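Local coordinates for SPbeta prophage-derived aminoglycoside N(3')-acetyltransferase-like protein YokD (PDB 2NYG) that probably transfers an acetyl group from acetyl-coenzyme A to an amino group, as aminoglycoside 3-N-acetyltransferases do, and may contribute to antibiotic resistance, at residues 23-28 against 247-252; 29-34 against 168-173; 93-98 against 209-214; 129-134 against 199-204. All blocks are in the same frame, centred on the assembly; numbering follows the deposited sequence.

Contact 1: residues 23-28 against 247-252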
# COMPACT_ATOMS: atom_id res chain seq x y z
N LYS A 23 -23.52 -6.05 -8.22
CA LYS A 23 -24.91 -6.34 -7.90
C LYS A 23 -25.50 -7.41 -8.85
O LYS A 23 -26.23 -8.29 -8.43
CB LYS A 23 -25.75 -5.06 -7.97
CG LYS A 23 -25.42 -4.01 -6.91
CD LYS A 23 -26.31 -2.77 -7.08
CE LYS A 23 -26.10 -1.71 -6.00
NZ LYS A 23 -26.59 -2.17 -4.66
N ALA A 24 -25.16 -7.31 -10.13
CA ALA A 24 -25.64 -8.27 -11.11
C ALA A 24 -25.12 -9.66 -10.74
O ALA A 24 -25.83 -10.65 -10.87
CB ALA A 24 -25.15 -7.89 -12.50
N LEU A 25 -23.87 -9.71 -10.28
CA LEU A 25 -23.23 -10.96 -9.89
C LEU A 25 -23.97 -11.62 -8.72
O LEU A 25 -24.19 -12.83 -8.73
CB LEU A 25 -21.76 -10.68 -9.54
CG LEU A 25 -20.77 -11.75 -9.06
CD1 LEU A 25 -20.92 -11.93 -7.59
CD2 LEU A 25 -20.95 -13.07 -9.80
N GLY A 26 -24.35 -10.83 -7.72
CA GLY A 26 -25.07 -11.40 -6.60
C GLY A 26 -24.77 -10.81 -5.24
O GLY A 26 -25.38 -11.17 -4.24
N LEU A 27 -23.80 -9.89 -5.20
CA LEU A 27 -23.41 -9.25 -3.97
C LEU A 27 -24.55 -8.33 -3.53
O LEU A 27 -25.05 -7.54 -4.31
CB LEU A 27 -22.14 -8.44 -4.20
CG LEU A 27 -21.39 -8.10 -2.92
CD1 LEU A 27 -20.84 -9.38 -2.32
CD2 LEU A 27 -20.26 -7.14 -3.24
N LYS A 28 -24.95 -8.45 -2.27
CA LYS A 28 -26.06 -7.64 -1.78
C LYS A 28 -25.81 -6.87 -0.48
O LYS A 28 -24.85 -7.12 0.25
CB LYS A 28 -27.31 -8.52 -1.63
CG LYS A 28 -27.75 -9.13 -2.95
CD LYS A 28 -29.04 -9.92 -2.83
CE LYS A 28 -29.55 -10.32 -4.20
NZ LYS A 28 -30.76 -11.19 -4.15
N CYS A 247 -15.67 -13.72 -12.21
CA CYS A 247 -15.88 -13.88 -10.78
C CYS A 247 -16.90 -14.92 -10.35
O CYS A 247 -17.77 -15.34 -11.11
CB CYS A 247 -16.33 -12.54 -10.18
SG CYS A 247 -15.42 -11.08 -10.72
N ARG A 248 -16.76 -15.35 -9.10
CA ARG A 248 -17.74 -16.24 -8.55
C ARG A 248 -17.94 -15.91 -7.10
O ARG A 248 -17.01 -15.54 -6.40
CB ARG A 248 -17.37 -17.71 -8.76
CG ARG A 248 -16.01 -18.14 -8.40
CD ARG A 248 -15.86 -19.56 -8.93
NE ARG A 248 -14.49 -19.86 -9.33
CZ ARG A 248 -14.15 -20.40 -10.49
NH1 ARG A 248 -15.08 -20.70 -11.39
NH2 ARG A 248 -12.88 -20.63 -10.76
N LEU A 249 -19.20 -15.98 -6.69
CA LEU A 249 -19.58 -15.68 -5.32
C LEU A 249 -20.26 -16.93 -4.79
O LEU A 249 -21.16 -17.46 -5.44
CB LEU A 249 -20.56 -14.50 -5.30
CG LEU A 249 -21.18 -14.22 -3.93
CD1 LEU A 249 -20.15 -13.58 -3.02
CD2 LEU A 249 -22.38 -13.32 -4.08
N PHE A 250 -19.83 -17.40 -3.62
CA PHE A 250 -20.43 -18.58 -3.01
C PHE A 250 -20.41 -18.55 -1.49
O PHE A 250 -19.77 -17.70 -0.88
CB PHE A 250 -19.74 -19.85 -3.51
CG PHE A 250 -18.26 -19.87 -3.26
CD1 PHE A 250 -17.76 -20.24 -2.02
CD2 PHE A 250 -17.36 -19.55 -4.28
CE1 PHE A 250 -16.38 -20.29 -1.79
CE2 PHE A 250 -15.99 -19.60 -4.07
CZ PHE A 250 -15.50 -19.97 -2.82
N SER A 251 -21.12 -19.49 -0.89
CA SER A 251 -21.23 -19.62 0.56
C SER A 251 -19.90 -20.08 1.17
O SER A 251 -19.29 -21.03 0.69
CB SER A 251 -22.32 -20.62 0.89
OG SER A 251 -22.40 -20.82 2.28
N LEU A 252 -19.45 -19.40 2.22
CA LEU A 252 -18.19 -19.77 2.83
C LEU A 252 -18.38 -21.02 3.66
O LEU A 252 -17.61 -21.98 3.56
CB LEU A 252 -17.65 -18.62 3.68
CG LEU A 252 -16.30 -18.78 4.39
CD1 LEU A 252 -15.68 -17.45 4.66
CD2 LEU A 252 -16.49 -19.54 5.69
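L25 and L249 cross obliquely where the end of a helix meets a strand, and this pair carries most of the contact. In both, CG stands anti to the backbone N (chi1 179° in L25, 172° in L249). The two branches of L25 divide the work: CD1 lies against CB of L249 at 3.5 Å, while CD2 leans toward the carbonyl of C247, 4.1 Å from its O. L249 answers with its own CD2, which reaches past L25 to the backbone of G26, 3.7 Å from that residue's C. G26 leaves the helical path with a positive phi, and it is here that helix 15-25 ends and the chain turns toward the sheet. The contact thus illustrates how a helix is layered on a mixed sheet in an alpha/beta fold: no hydrogen bond joins the two segments, and apolar branches do the joining. Beyond the turn, CD1 of L27 approaches CD1 of L249 at a looser 4.3 Å. L27 also packs on L56 and V59 of helix 48-60, while L249 touches Y170 on the adjacent strand 170-174 and V33 on strand 32-37 beyond it. R248 points away from the helix, its guanidinium salt-bridged to E232 and D177.

Contact 2: residues 29-34 against 168-173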
# COMPACT_ATOMS: atom_id res chain seq x y z
N LYS A 29 -26.69 -5.92 -0.23
CA LYS A 29 -26.64 -5.09 0.96
C LYS A 29 -26.67 -5.92 2.24
O LYS A 29 -27.51 -6.81 2.38
CB LYS A 29 -27.83 -4.12 0.94
CG LYS A 29 -28.07 -3.39 2.25
CD LYS A 29 -29.00 -2.20 2.12
CE LYS A 29 -28.94 -1.34 3.40
NZ LYS A 29 -29.81 -0.13 3.37
N GLY A 30 -25.76 -5.64 3.16
CA GLY A 30 -25.73 -6.36 4.43
C GLY A 30 -25.04 -7.70 4.40
O GLY A 30 -24.94 -8.38 5.41
N MET A 31 -24.55 -8.08 3.23
CA MET A 31 -23.86 -9.34 3.05
C MET A 31 -22.44 -9.25 3.64
O MET A 31 -21.79 -8.23 3.53
CB MET A 31 -23.77 -9.62 1.55
CG MET A 31 -23.71 -11.05 1.15
SD MET A 31 -23.85 -11.15 -0.65
CE MET A 31 -25.36 -12.14 -0.86
N THR A 32 -21.98 -10.30 4.30
CA THR A 32 -20.62 -10.29 4.82
C THR A 32 -19.85 -11.11 3.81
O THR A 32 -20.22 -12.25 3.54
CB THR A 32 -20.50 -10.96 6.18
OG1 THR A 32 -21.24 -10.20 7.13
CG2 THR A 32 -19.05 -11.00 6.61
N VAL A 33 -18.79 -10.54 3.24
CA VAL A 33 -18.06 -11.27 2.22
C VAL A 33 -16.53 -11.21 2.29
O VAL A 33 -15.93 -10.14 2.46
CB VAL A 33 -18.53 -10.79 0.81
CG1 VAL A 33 -18.29 -9.31 0.65
CG2 VAL A 33 -17.83 -11.58 -0.28
N LEU A 34 -15.91 -12.37 2.17
CA LEU A 34 -14.46 -12.48 2.15
C LEU A 34 -14.06 -12.34 0.68
O LEU A 34 -14.54 -13.10 -0.18
CB LEU A 34 -14.02 -13.84 2.69
CG LEU A 34 -12.52 -14.08 2.86
CD1 LEU A 34 -11.95 -13.10 3.87
CD2 LEU A 34 -12.30 -15.51 3.32
N GLU A 168 -23.64 -16.49 8.38
CA GLU A 168 -23.74 -16.42 6.92
C GLU A 168 -22.69 -15.50 6.31
O GLU A 168 -22.70 -14.29 6.56
CB GLU A 168 -25.15 -15.96 6.54
CG GLU A 168 -25.52 -16.15 5.08
CD GLU A 168 -26.97 -15.78 4.79
OE1 GLU A 168 -27.86 -16.37 5.43
OE2 GLU A 168 -27.21 -14.91 3.93
N SER A 169 -21.78 -16.08 5.53
CA SER A 169 -20.71 -15.33 4.86
C SER A 169 -20.53 -15.83 3.45
O SER A 169 -20.82 -16.98 3.14
CB SER A 169 -19.38 -15.53 5.57
OG SER A 169 -19.36 -14.87 6.82
N TYR A 170 -20.03 -14.97 2.57
CA TYR A 170 -19.79 -15.42 1.21
C TYR A 170 -18.36 -15.15 0.84
O TYR A 170 -17.70 -14.30 1.44
CB TYR A 170 -20.72 -14.71 0.22
CG TYR A 170 -22.18 -15.04 0.40
CD1 TYR A 170 -22.91 -14.49 1.45
CD2 TYR A 170 -22.82 -15.93 -0.45
CE1 TYR A 170 -24.24 -14.83 1.66
CE2 TYR A 170 -24.16 -16.28 -0.26
CZ TYR A 170 -24.87 -15.72 0.80
OH TYR A 170 -26.21 -16.00 0.95
N VAL A 171 -17.86 -15.89 -0.14
CA VAL A 171 -16.51 -15.69 -0.63
C VAL A 171 -16.69 -15.04 -2.00
O VAL A 171 -17.62 -15.36 -2.73
CB VAL A 171 -15.75 -17.03 -0.80
CG1 VAL A 171 -14.36 -16.76 -1.36
CG2 VAL A 171 -15.63 -17.73 0.52
N LEU A 172 -15.84 -14.09 -2.33
CA LEU A 172 -15.93 -13.43 -3.62
C LEU A 172 -14.57 -13.51 -4.29
O LEU A 172 -13.60 -12.94 -3.81
CB LEU A 172 -16.33 -11.96 -3.48
CG LEU A 172 -16.16 -11.13 -4.76
CD1 LEU A 172 -17.00 -11.72 -5.86
CD2 LEU A 172 -16.53 -9.69 -4.53
N LEU A 173 -14.49 -14.26 -5.38
CA LEU A 173 -13.25 -14.36 -6.10
C LEU A 173 -13.43 -13.37 -7.23
O LEU A 173 -14.18 -13.60 -8.17
CB LEU A 173 -13.04 -15.78 -6.62
CG LEU A 173 -12.97 -16.87 -5.56
CD1 LEU A 173 -12.80 -18.23 -6.21
CD2 LEU A 173 -11.82 -16.61 -4.62
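V33 and L34 run beside Y170 and V171 as parallel strand neighbours, and the buried part of the contact is built on their backbones. Three hydrogen bonds stitch the ladder: Y170 N to T32 O at 2.9 Å, L34 N to Y170 O at 2.7 Å, and L172 N to L34 O at 2.7 Å. Y170 is therefore held through both its N and its O, while its partner V33 turns its own backbone to T65 and V67 on the next strand. On the sheet face that carries V33 and Y170, CG2 of V33, anti to the backbone N, lies 3.6 Å from CB of L172. S169 is buried as well; its OG hydrogen-bonds with backbone carbonyls of L164 and R167.

The other end, ahead of the strands, is more open. There the M31 chain crosses the Y170 side chain at about a right angle. CG of M31 meets CD1 of the Y170 ring (3.5 Å), and the bend at chi3 (-120°) carries CE over the same ring, 4.0 Å from its centroid and displaced toward the rim. SD also stands over the ring, a Met-aromatic contact. At the far end of the ring, OE2 of exposed E168 lies in the ring plane at its edge and makes a weak hydrogen bond with Y170 OH. Strands 65-69, 32-37 and 170-174 form the parallel centre of a mixed sheet, typical of an alpha/beta fold, and the coenzyme A-binding residues L39 to V45 follow strand 32-37.

Contact 3: residues 93-98 against 209-214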
# COMPACT_ATOMS: atom_id res chain seq x y z
N ILE A 93 21.20 -13.39 12.04
CA ILE A 93 21.15 -11.95 12.24
C ILE A 93 19.77 -11.54 11.71
O ILE A 93 19.21 -10.49 12.06
CB ILE A 93 22.30 -11.25 11.47
CG1 ILE A 93 22.34 -9.77 11.83
CG2 ILE A 93 22.16 -11.48 9.98
CD1 ILE A 93 23.44 -8.98 11.14
N ILE A 94 19.19 -12.41 10.89
CA ILE A 94 17.87 -12.15 10.35
C ILE A 94 16.75 -12.30 11.37
O ILE A 94 15.83 -11.49 11.39
CB ILE A 94 17.61 -13.06 9.12
CG1 ILE A 94 18.34 -12.47 7.91
CG2 ILE A 94 16.13 -13.19 8.82
CD1 ILE A 94 18.27 -13.29 6.65
N ARG A 95 16.83 -13.33 12.24
CA ARG A 95 15.79 -13.56 13.23
C ARG A 95 16.03 -12.54 14.26
O ARG A 95 15.11 -12.14 14.94
CB ARG A 95 15.90 -14.94 13.89
CG ARG A 95 15.92 -16.13 12.98
CD ARG A 95 16.28 -17.36 13.77
NE ARG A 95 16.40 -18.55 12.94
CZ ARG A 95 16.59 -19.75 13.45
NH1 ARG A 95 16.68 -19.92 14.76
NH2 ARG A 95 16.69 -20.79 12.63
N GLU A 96 17.27 -12.13 14.38
CA GLU A 96 17.68 -11.16 15.38
C GLU A 96 17.26 -9.70 15.11
O GLU A 96 16.90 -8.96 16.03
CB GLU A 96 19.20 -11.23 15.51
CG GLU A 96 19.82 -10.74 16.79
CD GLU A 96 21.34 -10.77 16.69
OE1 GLU A 96 21.87 -11.78 16.17
OE2 GLU A 96 22.01 -9.80 17.12
N SER A 97 17.29 -9.31 13.85
CA SER A 97 16.97 -7.95 13.48
C SER A 97 15.70 -7.79 12.68
O SER A 97 15.50 -6.74 12.06
CB SER A 97 18.14 -7.37 12.69
OG SER A 97 18.43 -8.19 11.57
N MET A 98 14.82 -8.78 12.68
CA MET A 98 13.59 -8.65 11.91
C MET A 98 12.56 -7.78 12.63
O MET A 98 12.13 -8.10 13.74
CB MET A 98 13.01 -10.02 11.62
CG MET A 98 11.82 -10.00 10.69
SD MET A 98 11.27 -11.67 10.34
CE MET A 98 12.53 -12.23 9.24
N ARG A 209 10.17 -6.19 21.69
CA ARG A 209 10.26 -7.16 20.61
C ARG A 209 10.73 -8.50 21.16
O ARG A 209 11.69 -8.55 21.93
CB ARG A 209 11.23 -6.69 19.54
CG ARG A 209 11.40 -7.67 18.41
CD ARG A 209 12.40 -7.14 17.41
NE ARG A 209 12.62 -8.06 16.30
CZ ARG A 209 13.24 -9.23 16.40
NH1 ARG A 209 13.72 -9.65 17.56
NH2 ARG A 209 13.40 -9.98 15.32
N VAL A 210 10.07 -9.58 20.74
CA VAL A 210 10.39 -10.91 21.24
C VAL A 210 10.13 -12.02 20.22
O VAL A 210 8.98 -12.41 20.03
CB VAL A 210 9.52 -11.24 22.49
CG1 VAL A 210 9.65 -12.70 22.84
CG2 VAL A 210 9.94 -10.38 23.67
N TRP A 211 11.18 -12.54 19.59
CA TRP A 211 11.02 -13.62 18.61
C TRP A 211 10.34 -14.81 19.27
O TRP A 211 10.91 -15.43 20.17
CB TRP A 211 12.37 -14.05 18.02
CG TRP A 211 12.24 -15.18 17.04
CD1 TRP A 211 12.09 -16.50 17.33
CD2 TRP A 211 12.16 -15.08 15.60
NE1 TRP A 211 11.91 -17.23 16.18
CE2 TRP A 211 11.96 -16.38 15.10
CE3 TRP A 211 12.25 -14.01 14.69
CZ2 TRP A 211 11.83 -16.65 13.73
CZ3 TRP A 211 12.12 -14.28 13.32
CH2 TRP A 211 11.91 -15.60 12.86
N LYS A 212 9.14 -15.14 18.82
CA LYS A 212 8.37 -16.23 19.40
C LYS A 212 8.13 -17.40 18.48
O LYS A 212 8.00 -17.24 17.27
CB LYS A 212 7.02 -15.69 19.89
CG LYS A 212 6.20 -16.74 20.58
CD LYS A 212 4.88 -16.18 21.04
CE LYS A 212 3.97 -17.29 21.58
NZ LYS A 212 2.60 -16.80 21.96
N GLU A 213 8.06 -18.59 19.06
CA GLU A 213 7.81 -19.80 18.29
C GLU A 213 6.43 -20.35 18.63
O GLU A 213 6.03 -20.40 19.79
CB GLU A 213 8.86 -20.86 18.58
CG GLU A 213 10.20 -20.57 17.95
CD GLU A 213 11.15 -21.74 18.10
OE1 GLU A 213 10.91 -22.59 18.99
OE2 GLU A 213 12.13 -21.80 17.33
N TYR A 214 5.71 -20.76 17.60
CA TYR A 214 4.38 -21.30 17.77
C TYR A 214 4.19 -22.49 16.83
O TYR A 214 4.97 -22.68 15.87
CB TYR A 214 3.34 -20.21 17.50
CG TYR A 214 3.40 -19.61 16.10
CD1 TYR A 214 2.37 -19.82 15.19
CD2 TYR A 214 4.50 -18.86 15.70
CE1 TYR A 214 2.43 -19.30 13.91
CE2 TYR A 214 4.57 -18.33 14.41
CZ TYR A 214 3.53 -18.56 13.52
OH TYR A 214 3.58 -18.05 12.25
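R209 approaches the backbone of R95 and M98 with its guanidinium edge and grips two carbonyl oxygens. NE and NH2 meet M98 O side-on, at 2.6 Å from NE and 2.8 Å from NH2, with the oxygen almost exactly in the guanidinium plane. NH2 makes a further bond to R95 O (2.8 Å), standing above the plane of that carbonyl. E96 O lies over one face of the group, toward its rim. Such an arginine illustrates how a side chain can take up carbonyls where a helix runs out. Next to it, W211 presents the face of its six-membered ring to R95, whose CB sits 3.9 Å from the ring centroid. CB and CG do the touching; the R95 guanidinium extends beyond the ring, its plane 15° from that of the indole. M98 comes to the edge of the same ring, SD 4.1 Å from W211 CZ3, as a Met-aromatic contact. Its chain, extended from CG to NE, carries the R209 guanidinium to the carbonyls. Farther out, N46 of the second subunit hydrogen-bonds I94 O and S97 OG, so the dimer partner holds this helix too. Short helix 93-96 is in this way fastened to strand 208-217, while P202, just past neighbouring strand 196-201, packs on both M98 and W211.

Contact 4: residues 129-134 against 199-204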
# COMPACT_ATOMS: atom_id res chain seq x y z
N ASN A 129 -4.65 -9.33 14.94
CA ASN A 129 -3.28 -9.36 15.42
C ASN A 129 -2.34 -10.54 15.13
O ASN A 129 -1.39 -10.77 15.88
CB ASN A 129 -3.30 -9.09 16.93
CG ASN A 129 -1.99 -8.56 17.42
OD1 ASN A 129 -1.43 -7.64 16.85
ND2 ASN A 129 -1.48 -9.15 18.50
N HIS A 130 -2.55 -11.28 14.05
CA HIS A 130 -1.65 -12.39 13.75
C HIS A 130 -0.52 -11.87 12.86
O HIS A 130 -0.74 -11.06 11.96
CB HIS A 130 -2.41 -13.52 13.07
CG HIS A 130 -1.72 -14.84 13.17
ND1 HIS A 130 -0.69 -15.20 12.33
CD2 HIS A 130 -1.87 -15.86 14.05
CE1 HIS A 130 -0.23 -16.39 12.69
NE2 HIS A 130 -0.92 -16.80 13.73
N PRO A 131 0.72 -12.33 13.10
CA PRO A 131 1.90 -11.92 12.33
C PRO A 131 2.04 -12.48 10.92
O PRO A 131 2.78 -11.93 10.08
CB PRO A 131 3.04 -12.35 13.25
CG PRO A 131 2.50 -13.59 13.87
CD PRO A 131 1.10 -13.16 14.25
N ASN A 132 1.32 -13.57 10.63
CA ASN A 132 1.39 -14.15 9.31
C ASN A 132 0.06 -14.22 8.59
O ASN A 132 -0.03 -13.90 7.42
CB ASN A 132 1.96 -15.57 9.36
CG ASN A 132 3.41 -15.61 9.79
OD1 ASN A 132 4.14 -14.63 9.68
ND2 ASN A 132 3.83 -16.78 10.25
N TYR A 133 -0.99 -14.63 9.30
CA TYR A 133 -2.30 -14.79 8.69
C TYR A 133 -3.36 -13.82 9.20
O TYR A 133 -4.44 -14.23 9.64
CB TYR A 133 -2.75 -16.22 8.91
CG TYR A 133 -1.69 -17.24 8.52
CD1 TYR A 133 -1.22 -17.32 7.20
CD2 TYR A 133 -1.19 -18.15 9.46
CE1 TYR A 133 -0.27 -18.29 6.83
CE2 TYR A 133 -0.25 -19.11 9.10
CZ TYR A 133 0.20 -19.17 7.79
OH TYR A 133 1.14 -20.11 7.43
N SER A 134 -3.06 -12.54 9.14
CA SER A 134 -4.00 -11.53 9.59
C SER A 134 -5.06 -11.30 8.53
O SER A 134 -4.88 -11.66 7.37
CB SER A 134 -3.29 -10.21 9.88
OG SER A 134 -2.35 -9.89 8.86
N ARG A 199 6.70 -22.91 13.84
CA ARG A 199 6.98 -21.66 13.15
C ARG A 199 7.47 -20.61 14.14
O ARG A 199 7.33 -20.75 15.36
CB ARG A 199 5.73 -21.16 12.41
CG ARG A 199 5.40 -21.94 11.16
CD ARG A 199 4.02 -21.58 10.63
NE ARG A 199 3.97 -20.27 10.00
CZ ARG A 199 4.53 -19.97 8.83
NH1 ARG A 199 5.19 -20.90 8.15
NH2 ARG A 199 4.43 -18.74 8.33
N GLY A 200 8.06 -19.55 13.60
CA GLY A 200 8.56 -18.49 14.45
C GLY A 200 8.36 -17.13 13.80
O GLY A 200 8.36 -17.02 12.57
N ALA A 201 8.18 -16.11 14.62
CA ALA A 201 7.98 -14.77 14.09
C ALA A 201 8.24 -13.67 15.11
O ALA A 201 8.16 -13.88 16.31
CB ALA A 201 6.56 -14.63 13.55
N PRO A 202 8.59 -12.47 14.61
CA PRO A 202 8.87 -11.30 15.44
C PRO A 202 7.54 -10.78 15.99
O PRO A 202 6.58 -10.61 15.25
CB PRO A 202 9.49 -10.32 14.44
CG PRO A 202 10.15 -11.23 13.47
CD PRO A 202 9.10 -12.27 13.25
N ILE A 203 7.48 -10.54 17.29
CA ILE A 203 6.25 -10.04 17.88
C ILE A 203 6.61 -9.08 19.00
O ILE A 203 7.76 -8.98 19.40
CB ILE A 203 5.42 -11.18 18.46
CG1 ILE A 203 5.21 -12.25 17.41
CG2 ILE A 203 4.09 -10.66 18.92
CD1 ILE A 203 4.59 -13.49 17.98
N ILE A 204 5.62 -8.36 19.51
CA ILE A 204 5.87 -7.43 20.60
C ILE A 204 5.09 -7.90 21.83
O ILE A 204 3.86 -7.98 21.80
CB ILE A 204 5.43 -6.01 20.24
CG1 ILE A 204 6.12 -5.56 18.95
CG2 ILE A 204 5.78 -5.06 21.36
CD1 ILE A 204 5.64 -4.22 18.45
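An irregular loop between strands 126-127 and 135-139 sets P131, N132 and Y133 against A201 and R199 of strand 196-201, an outermost strand of the three-stranded antiparallel sheet. R199 is the centre of the polar half. N132 and R199 reach toward each other tip to tip, the amide and guanidinium planes turned 73° apart. Y133 arrives from another direction: its OH stands over one face of the guanidinium, 3.7 Å from R199 CZ, and the two planes are inclined by only 27°. The R199 chain is bent at chi3 (73°), and NE, the atom placed by that bend, hydrogen-bonds to Y214 OH on the adjacent strand. The apolar half is slighter, with P131 CG resting 4.2 Å from A201 CB. Within the loop, H130 ND1 accepts two consecutive backbone amides, from N132 N and Y133 N, each at 3.1 Å; the N132 bond is the nearer to the imidazole plane. H130 NE2 meets L151 O, so both ring nitrogens are engaged, and CB of N132 covers the centre of the Y133 ring. It is a case of a loop without regular structure, shaped by an internal histidine and docked on the outer strand of a small antiparallel sheet.

Followed from the N terminus, the chain shows how a few distant pairings can organise a fold. Contact 1 closes the longest loop, from the end of helix 15-25 to strand 245-251, and the other three contacts nest inside it. Contact 2 joins strand 32-37 to strand 170-174, the neighbour of 245-251 in the mixed sheet, so contacts 1 and 2 touch. Contact 3, tying helix 93-96 to strand 208-217, starts within that second loop and ends beyond it, crossing contact 2. Contact 4 ties the loop before strand 135-139 to strand 196-201; it too crosses contact 2 while nesting inside contact 3. Contacts 3 and 4 meet on the three-stranded sheet, across the chain's centre from contacts 1 and 2.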